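Local atomic coordinates of epoxide hydrolase (Aspergillus niger, PDB entry 3G02), a protein that probably hydrolyses epoxides to vicinal diols, as an alpha/beta-hydrolase-fold enzyme, here in an enantioselective variant obtained by directed evolution. Residues Y336-P347 / T361-E372. The protein carries 9 engineered substitutions. Sequence-based numbering, arbitrary orientation.
Sequences YIHKPFGFSFFP and TGNLVFFRDHAE
Strands 337-338 and 340-345, separated by a corner at K339, both hydrogen-bond in parallel to 362-369, and a register shift of one residue between the pairs F341–L364 and G342–F366 marks a beta bulge. With helix 355-358 between them, 340-345 and 362-369 form a beta-alpha-beta unit at the end of the alpha/beta-hydrolase sheet; 362-369 is one of its two edge strands within the chain, while 340-345 also bonds to 209-214. Before the bulge, N363 N gives its hydrogen to I337 O at 2.7 Å; beyond it, F345 N meets R368 O at 2.8 Å with an almost straight N-H...O angle of 177°.

One face carries F341, F343, L364 and F367, and helix 355-358 covers it through I358 and R355. L364 CD1 stands over one face of the F341 ring, 4.2 Å from its centroid, while I337 CD1 covers the opposite face. L364 CD1 also touches F343 CB at 3.9 Å, so a single branch of L364 bridges two phenylalanines. Farther along, F343 and F367 run side by side, both with CG anti to the backbone N, which brings F343 CD2 within 3.8 Å of F367 CE1. F367 CZ then reaches F345 CB.

At the start of the pair G362 CA lies over the Y336 ring, 3.6 Å from its centroid, a CH-pi contact made by a residue without a side chain. On the other sheet face F366 packs edge-to-face with F392, and S344 OG bonds to D388 and H213. D388 also takes a hydrogen bond from H370 NE2, anchoring an imidazole whose plane is only 10° from that of the F346 ring; the two rings are laterally displaced, with little overlap, and F346 CE1 lies 3.6 Å from H370 CD2.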
ATOM      1  N   TYR A 336      28.398 -12.394  -3.785  1.00 19.57           N
ATOM      2  CA  TYR A 336      29.159 -12.189  -5.015  1.00 18.96           C
ATOM      3  C   TYR A 336      29.039 -13.424  -5.900  1.00 18.72           C
ATOM      4  O   TYR A 336      29.233 -14.547  -5.434  1.00 18.54           O
ATOM      5  CB  TYR A 336      30.628 -11.922  -4.673  1.00 19.01           C
ATOM      6  CG  TYR A 336      31.509 -11.521  -5.838  1.00 18.73           C
ATOM      7  CD1 TYR A 336      31.720 -10.178  -6.145  1.00 18.65           C
ATOM      8  CD2 TYR A 336      32.154 -12.486  -6.615  1.00 18.68           C
ATOM      9  CE1 TYR A 336      32.540  -9.801  -7.207  1.00 18.97           C
ATOM     10  CE2 TYR A 336      32.977 -12.120  -7.681  1.00 18.68           C
ATOM     11  CZ  TYR A 336      33.167 -10.779  -7.966  1.00 18.81           C
ATOM     12  OH  TYR A 336      33.980 -10.413  -9.018  1.00 19.45           O
ATOM     13  N   ILE A 337      28.704 -13.219  -7.172  1.00 18.24           N
ATOM     14  CA  ILE A 337      28.610 -14.329  -8.116  1.00 18.06           C
ATOM     15  C   ILE A 337      29.987 -14.597  -8.722  1.00 18.47           C
ATOM     16  O   ILE A 337      30.473 -13.820  -9.543  1.00 18.45           O
ATOM     17  CB  ILE A 337      27.567 -14.064  -9.232  1.00 17.89           C
ATOM     18  CG1 ILE A 337      26.191 -13.761  -8.624  1.00 17.66           C
ATOM     19  CG2 ILE A 337      27.491 -15.260 -10.184  1.00 17.45           C
ATOM     20  CD1 ILE A 337      25.213 -13.096  -9.587  1.00 17.41           C
ATOM     21  N   HIS A 338      30.609 -15.696  -8.303  1.00 18.90           N
ATOM     22  CA  HIS A 338      31.951 -16.049  -8.773  1.00 19.25           C
ATOM     23  C   HIS A 338      31.943 -16.732 -10.140  1.00 19.14           C
ATOM     24  O   HIS A 338      32.938 -16.696 -10.871  1.00 19.82           O
ATOM     25  CB  HIS A 338      32.672 -16.910  -7.735  1.00 19.52           C
ATOM     26  CG  HIS A 338      33.000 -16.176  -6.473  1.00 20.10           C
ATOM     27  ND1 HIS A 338      34.116 -15.376  -6.348  1.00 21.40           N
ATOM     28  CD2 HIS A 338      32.356 -16.112  -5.285  1.00 21.12           C
ATOM     29  CE1 HIS A 338      34.147 -14.855  -5.134  1.00 21.72           C
ATOM     30  NE2 HIS A 338      33.091 -15.285  -4.469  1.00 21.40           N
ATOM     31  N   LYS A 339      30.809 -17.335 -10.481  1.00 18.59           N
ATOM     32  CA  LYS A 339      30.606 -17.973 -11.783  1.00 17.99           C
ATOM     33  C   LYS A 339      30.425 -16.917 -12.880  1.00 17.17           C
ATOM     34  O   LYS A 339      30.167 -15.753 -12.568  1.00 17.21           O
ATOM     35  CB  LYS A 339      29.397 -18.905 -11.718  1.00 18.11           C
ATOM     36  CG  LYS A 339      29.628 -20.110 -10.821  1.00 18.49           C
ATOM     37  CD  LYS A 339      28.331 -20.676 -10.332  1.00 19.14           C
ATOM     38  CE  LYS A 339      28.563 -21.672  -9.211  1.00 19.22           C
ATOM     39  NZ  LYS A 339      27.268 -22.092  -8.624  1.00 18.82           N
ATOM     40  N   PRO A 340      30.581 -17.312 -14.163  1.00 16.62           N
ATOM     41  CA  PRO A 340      30.354 -16.368 -15.260  1.00 16.00           C
ATOM     42  C   PRO A 340      29.014 -15.650 -15.110  1.00 15.34           C
ATOM     43  O   PRO A 340      27.972 -16.295 -14.960  1.00 15.25           O
ATOM     44  CB  PRO A 340      30.359 -17.263 -16.498  1.00 16.18           C
ATOM     45  CG  PRO A 340      31.262 -18.387 -16.127  1.00 16.53           C
ATOM     46  CD  PRO A 340      30.990 -18.639 -14.668  1.00 16.65           C
ATOM     47  N   PHE A 341      29.076 -14.322 -15.136  1.00 14.62           N
ATOM     48  CA  PHE A 341      27.949 -13.456 -14.810  1.00 14.25           C
ATOM     49  C   PHE A 341      27.761 -12.479 -15.964  1.00 13.79           C
ATOM     50  O   PHE A 341      28.720 -11.867 -16.434  1.00 13.77           O
ATOM     51  CB  PHE A 341      28.257 -12.744 -13.481  1.00 14.11           C
ATOM     52  CG  PHE A 341      27.259 -11.689 -13.074  1.00 14.18           C
ATOM     53  CD1 PHE A 341      25.888 -11.879 -13.230  1.00 14.28           C
ATOM     54  CD2 PHE A 341      27.705 -10.519 -12.469  1.00 14.20           C
ATOM     55  CE1 PHE A 341      24.988 -10.888 -12.832  1.00 14.47           C
ATOM     56  CE2 PHE A 341      26.814  -9.535 -12.061  1.00 14.51           C
ATOM     57  CZ  PHE A 341      25.450  -9.721 -12.244  1.00 14.62           C
ATOM     58  N   GLY A 342      26.521 -12.373 -16.440  1.00 13.36           N
ATOM     59  CA  GLY A 342      26.183 -11.496 -17.554  1.00 12.62           C
ATOM     60  C   GLY A 342      25.032 -10.582 -17.202  1.00 12.36           C
ATOM     61  O   GLY A 342      24.201 -10.919 -16.353  1.00 12.15           O
ATOM     62  N   PHE A 343      24.992  -9.417 -17.844  1.00 12.02           N
ATOM     63  CA  PHE A 343      23.949  -8.439 -17.576  1.00 11.86           C
ATOM     64  C   PHE A 343      23.445  -7.751 -18.836  1.00 11.94           C
ATOM     65  O   PHE A 343      24.231  -7.366 -19.704  1.00 12.07           O
ATOM     66  CB  PHE A 343      24.430  -7.398 -16.566  1.00 11.70           C
ATOM     67  CG  PHE A 343      23.309  -6.660 -15.889  1.00 11.56           C
ATOM     68  CD1 PHE A 343      22.720  -7.177 -14.735  1.00 11.17           C
ATOM     69  CD2 PHE A 343      22.830  -5.461 -16.411  1.00 11.26           C
ATOM     70  CE1 PHE A 343      21.676  -6.504 -14.112  1.00 11.79           C
ATOM     71  CE2 PHE A 343      21.780  -4.789 -15.794  1.00 11.27           C
ATOM     72  CZ  PHE A 343      21.210  -5.313 -14.641  1.00 11.00           C
ATOM     73  N   SER A 344      22.121  -7.607 -18.921  1.00 11.53           N
ATOM     74  CA  SER A 344      21.478  -6.809 -19.961  1.00 11.29           C
ATOM     75  C   SER A 344      20.806  -5.596 -19.330  1.00 11.30           C
ATOM     76  O   SER A 344      19.903  -5.735 -18.497  1.00 10.73           O
ATOM     77  CB  SER A 344      20.453  -7.636 -20.736  1.00 11.48           C
ATOM     78  OG  SER A 344      21.082  -8.632 -21.518  1.00 11.90           O
ATOM     79  N   PHE A 345      21.262  -4.416 -19.739  1.00 11.37           N
ATOM     80  CA  PHE A 345      20.832  -3.144 -19.173  1.00 11.62           C
ATOM     81  C   PHE A 345      19.781  -2.507 -20.065  1.00 11.73           C
ATOM     82  O   PHE A 345      20.022  -2.268 -21.251  1.00 11.78           O
ATOM     83  CB  PHE A 345      22.045  -2.209 -19.030  1.00 11.79           C
ATOM     84  CG  PHE A 345      21.720  -0.850 -18.472  1.00 11.91           C
ATOM     85  CD1 PHE A 345      21.940  -0.565 -17.124  1.00 12.73           C
ATOM     86  CD2 PHE A 345      21.223   0.158 -19.297  1.00 11.88           C
ATOM     87  CE1 PHE A 345      21.657   0.697 -16.605  1.00 12.56           C
ATOM     88  CE2 PHE A 345      20.929   1.424 -18.786  1.00 12.77           C
ATOM     89  CZ  PHE A 345      21.147   1.693 -17.436  1.00 13.04           C
ATOM     90  N   PHE A 346      18.615  -2.239 -19.485  1.00 11.90           N
ATOM     91  CA  PHE A 346      17.556  -1.490 -20.153  1.00 12.13           C
ATOM     92  C   PHE A 346      17.318  -0.187 -19.387  1.00 12.52           C
ATOM     93  O   PHE A 346      17.184  -0.205 -18.162  1.00 12.25           O
ATOM     94  CB  PHE A 346      16.289  -2.341 -20.266  1.00 12.17           C
ATOM     95  CG  PHE A 346      16.470  -3.565 -21.117  1.00 11.52           C
ATOM     96  CD1 PHE A 346      16.309  -3.494 -22.501  1.00 11.58           C
ATOM     97  CD2 PHE A 346      16.833  -4.784 -20.549  1.00 11.27           C
ATOM     98  CE1 PHE A 346      16.488  -4.615 -23.298  1.00 11.06           C
ATOM     99  CE2 PHE A 346      17.013  -5.916 -21.343  1.00 12.13           C
ATOM    100  CZ  PHE A 346      16.838  -5.831 -22.719  1.00 11.70           C
ATOM    101  N   PRO A 347      17.292   0.953 -20.103  1.00 13.00           N
ATOM    102  CA  PRO A 347      17.414   2.259 -19.448  1.00 13.54           C
ATOM    103  C   PRO A 347      16.202   2.686 -18.627  1.00 13.83           C
ATOM    104  O   PRO A 347      16.355   3.458 -17.678  1.00 14.16           O
ATOM    105  CB  PRO A 347      17.623   3.220 -20.625  1.00 13.41           C
ATOM    106  CG  PRO A 347      16.953   2.563 -21.766  1.00 13.29           C
ATOM    107  CD  PRO A 347      17.144   1.082 -21.564  1.00 13.18           C
ATOM    108  N   THR A 361      29.573  -6.914  -8.011  1.00 16.72           N
ATOM    109  CA  THR A 361      28.692  -7.929  -7.433  1.00 16.56           C
ATOM    110  C   THR A 361      28.863  -9.322  -8.046  1.00 16.57           C
ATOM    111  O   THR A 361      28.190 -10.276  -7.642  1.00 16.25           O
ATOM    112  CB  THR A 361      27.208  -7.510  -7.536  1.00 16.64           C
ATOM    113  OG1 THR A 361      26.749  -7.689  -8.880  1.00 16.11           O
ATOM    114  CG2 THR A 361      27.020  -6.060  -7.125  1.00 16.62           C
ATOM    115  N   GLY A 362      29.755  -9.437  -9.024  1.00 16.73           N
ATOM    116  CA  GLY A 362      30.012 -10.719  -9.658  1.00 16.97           C
ATOM    117  C   GLY A 362      31.114 -10.693 -10.693  1.00 17.10           C
ATOM    118  O   GLY A 362      31.640  -9.631 -11.034  1.00 17.32           O
ATOM    119  N   ASN A 363      31.456 -11.881 -11.184  1.00 17.42           N
ATOM    120  CA  ASN A 363      32.416 -12.059 -12.266  1.00 17.70           C
ATOM    121  C   ASN A 363      31.753 -11.664 -13.589  1.00 17.44           C
ATOM    122  O   ASN A 363      31.406 -12.517 -14.413  1.00 17.39           O
ATOM    123  CB  ASN A 363      32.908 -13.516 -12.271  1.00 17.96           C
ATOM    124  CG  ASN A 363      33.875 -13.822 -13.408  1.00 19.13           C
ATOM    125  OD1 ASN A 363      34.615 -12.952 -13.878  1.00 21.13           O
ATOM    126  ND2 ASN A 363      33.866 -15.072 -13.856  1.00 20.62           N
ATOM    127  N   LEU A 364      31.577 -10.356 -13.768  1.00 17.48           N
ATOM    128  CA  LEU A 364      30.845  -9.811 -14.908  1.00 17.63           C
ATOM    129  C   LEU A 364      31.680  -9.879 -16.182  1.00 17.73           C
ATOM    130  O   LEU A 364      32.528  -9.017 -16.428  1.00 18.28           O
ATOM    131  CB  LEU A 364      30.385  -8.375 -14.622  1.00 17.53           C
ATOM    132  CG  LEU A 364      29.475  -7.704 -15.658  1.00 17.38           C
ATOM    133  CD1 LEU A 364      28.083  -8.331 -15.659  1.00 18.05           C
ATOM    134  CD2 LEU A 364      29.390  -6.210 -15.404  1.00 17.72           C
ATOM    135  N   VAL A 365      31.427 -10.914 -16.977  1.00 17.77           N
ATOM    136  CA  VAL A 365      32.192 -11.175 -18.200  1.00 17.82           C
ATOM    137  C   VAL A 365      31.417 -10.759 -19.448  1.00 17.75           C
ATOM    138  O   VAL A 365      31.937 -10.810 -20.565  1.00 17.80           O
ATOM    139  CB  VAL A 365      32.585 -12.673 -18.313  1.00 17.82           C
ATOM    140  CG1 VAL A 365      33.545 -13.067 -17.191  1.00 18.21           C
ATOM    141  CG2 VAL A 365      31.349 -13.571 -18.307  1.00 18.31           C
ATOM    142  N   PHE A 366      30.170 -10.343 -19.247  1.00 17.49           N
ATOM    143  CA  PHE A 366      29.261 -10.046 -20.348  1.00 17.44           C
ATOM    144  C   PHE A 366      28.334  -8.912 -19.931  1.00 17.42           C
ATOM    145  O   PHE A 366      27.661  -8.998 -18.904  1.00 17.38           O
ATOM    146  CB  PHE A 366      28.469 -11.308 -20.701  1.00 17.29           C
ATOM    147  CG  PHE A 366      27.475 -11.134 -21.818  1.00 17.52           C
ATOM    148  CD1 PHE A 366      26.187 -10.662 -21.561  1.00 17.35           C
ATOM    149  CD2 PHE A 366      27.808 -11.488 -23.121  1.00 17.30           C
ATOM    150  CE1 PHE A 366      25.263 -10.520 -22.587  1.00 17.47           C
ATOM    151  CE2 PHE A 366      26.887 -11.349 -24.156  1.00 17.65           C
ATOM    152  CZ  PHE A 366      25.614 -10.867 -23.888  1.00 17.38           C
ATOM    153  N   PHE A 367      28.320  -7.847 -20.724  1.00 17.36           N
ATOM    154  CA  PHE A 367      27.441  -6.710 -20.479  1.00 17.64           C
ATOM    155  C   PHE A 367      26.925  -6.168 -21.800  1.00 18.02           C
ATOM    156  O   PHE A 367      27.689  -5.994 -22.752  1.00 18.22           O
ATOM    157  CB  PHE A 367      28.174  -5.609 -19.705  1.00 17.71           C
ATOM    158  CG  PHE A 367      27.291  -4.461 -19.291  1.00 17.62           C
ATOM    159  CD1 PHE A 367      26.620  -4.485 -18.072  1.00 17.88           C
ATOM    160  CD2 PHE A 367      27.131  -3.352 -20.119  1.00 17.87           C
ATOM    161  CE1 PHE A 367      25.799  -3.425 -17.686  1.00 18.03           C
ATOM    162  CE2 PHE A 367      26.315  -2.288 -19.741  1.00 18.70           C
ATOM    163  CZ  PHE A 367      25.650  -2.325 -18.521  1.00 17.81           C
ATOM    164  N   ARG A 368      25.622  -5.914 -21.854  1.00 18.03           N
ATOM    165  CA  ARG A 368      25.007  -5.291 -23.023  1.00 18.47           C
ATOM    166  C   ARG A 368      24.076  -4.170 -22.590  1.00 18.50           C
ATOM    167  O   ARG A 368      23.212  -4.370 -21.730  1.00 18.33           O
ATOM    168  CB  ARG A 368      24.220  -6.314 -23.852  1.00 18.64           C
ATOM    169  CG  ARG A 368      25.045  -7.443 -24.457  1.00 20.22           C
ATOM    170  CD  ARG A 368      25.730  -7.044 -25.759  1.00 22.27           C
ATOM    171  NE  ARG A 368      26.416  -8.175 -26.389  1.00 23.20           N
ATOM    172  CZ  ARG A 368      27.657  -8.569 -26.099  1.00 24.33           C
ATOM    173  NH1 ARG A 368      28.374  -7.932 -25.180  1.00 24.57           N
ATOM    174  NH2 ARG A 368      28.184  -9.608 -26.732  1.00 24.91           N
ATOM    175  N   ASP A 369      24.287  -2.996 -23.185  0.50 18.60           N
ATOM    176  CA  ASP A 369      23.413  -1.833 -23.043  0.50 18.86           C
ATOM    177  C   ASP A 369      22.347  -1.855 -24.130  0.50 18.54           C
ATOM    178  O   ASP A 369      22.557  -2.440 -25.198  0.50 18.38           O
ATOM    179  CB  ASP A 369      24.224  -0.540 -23.193  0.50 19.33           C
ATOM    180  CG  ASP A 369      24.809  -0.048 -21.883  0.50 20.44           C
ATOM    181  OD1 ASP A 369      24.093  -0.054 -20.858  0.50 21.99           O
ATOM    182  OD2 ASP A 369      25.985   0.369 -21.884  0.50 22.06           O
ATOM    183  N   HIS A 370      21.208  -1.220 -23.862  1.00 18.15           N
ATOM    184  CA  HIS A 370      20.202  -1.014 -24.891  1.00 17.78           C
ATOM    185  C   HIS A 370      19.655   0.397 -24.821  1.00 17.78           C
ATOM    186  O   HIS A 370      19.600   0.998 -23.746  1.00 17.86           O
ATOM    187  CB  HIS A 370      19.098  -2.063 -24.781  1.00 17.50           C
ATOM    188  CG  HIS A 370      19.595  -3.459 -24.974  1.00 16.39           C
ATOM    189  ND1 HIS A 370      19.826  -4.000 -26.219  1.00 16.46           N
ATOM    190  CD2 HIS A 370      19.952  -4.409 -24.078  1.00 15.91           C
ATOM    191  CE1 HIS A 370      20.283  -5.232 -26.083  1.00 15.67           C
ATOM    192  NE2 HIS A 370      20.369  -5.504 -24.793  1.00 15.01           N
ATOM    193  N   ALA A 371      19.277   0.923 -25.983  1.00 17.95           N
ATOM    194  CA  ALA A 371      18.823   2.303 -26.110  1.00 18.08           C
ATOM    195  C   ALA A 371      17.386   2.495 -25.638  1.00 18.15           C
ATOM    196  O   ALA A 371      16.996   3.603 -25.256  1.00 18.49           O
ATOM    197  CB  ALA A 371      18.972   2.774 -27.549  1.00 18.20           C
ATOM    198  N   GLU A 372      16.601   1.420 -25.676  1.00 17.85           N
ATOM    199  CA  GLU A 372      15.197   1.477 -25.268  1.00 17.81           C
ATOM    200  C   GLU A 372      14.742   0.224 -24.522  1.00 16.36           C
ATOM    201  O   GLU A 372      15.455  -0.782 -24.474  1.00 16.25           O
ATOM    202  CB  GLU A 372      14.271   1.798 -26.452  1.00 18.13           C
ATOM    203  CG  GLU A 372      14.529   1.039 -27.745  1.00 20.03           C
ATOM    204  CD  GLU A 372      13.935   1.743 -28.968  1.00 20.06           C
ATOM    205  OE1 GLU A 372      13.065   2.625 -28.802  1.00 23.70           O
ATOM    206  OE2 GLU A 372      14.339   1.411 -30.103  1.00 24.45           O
TER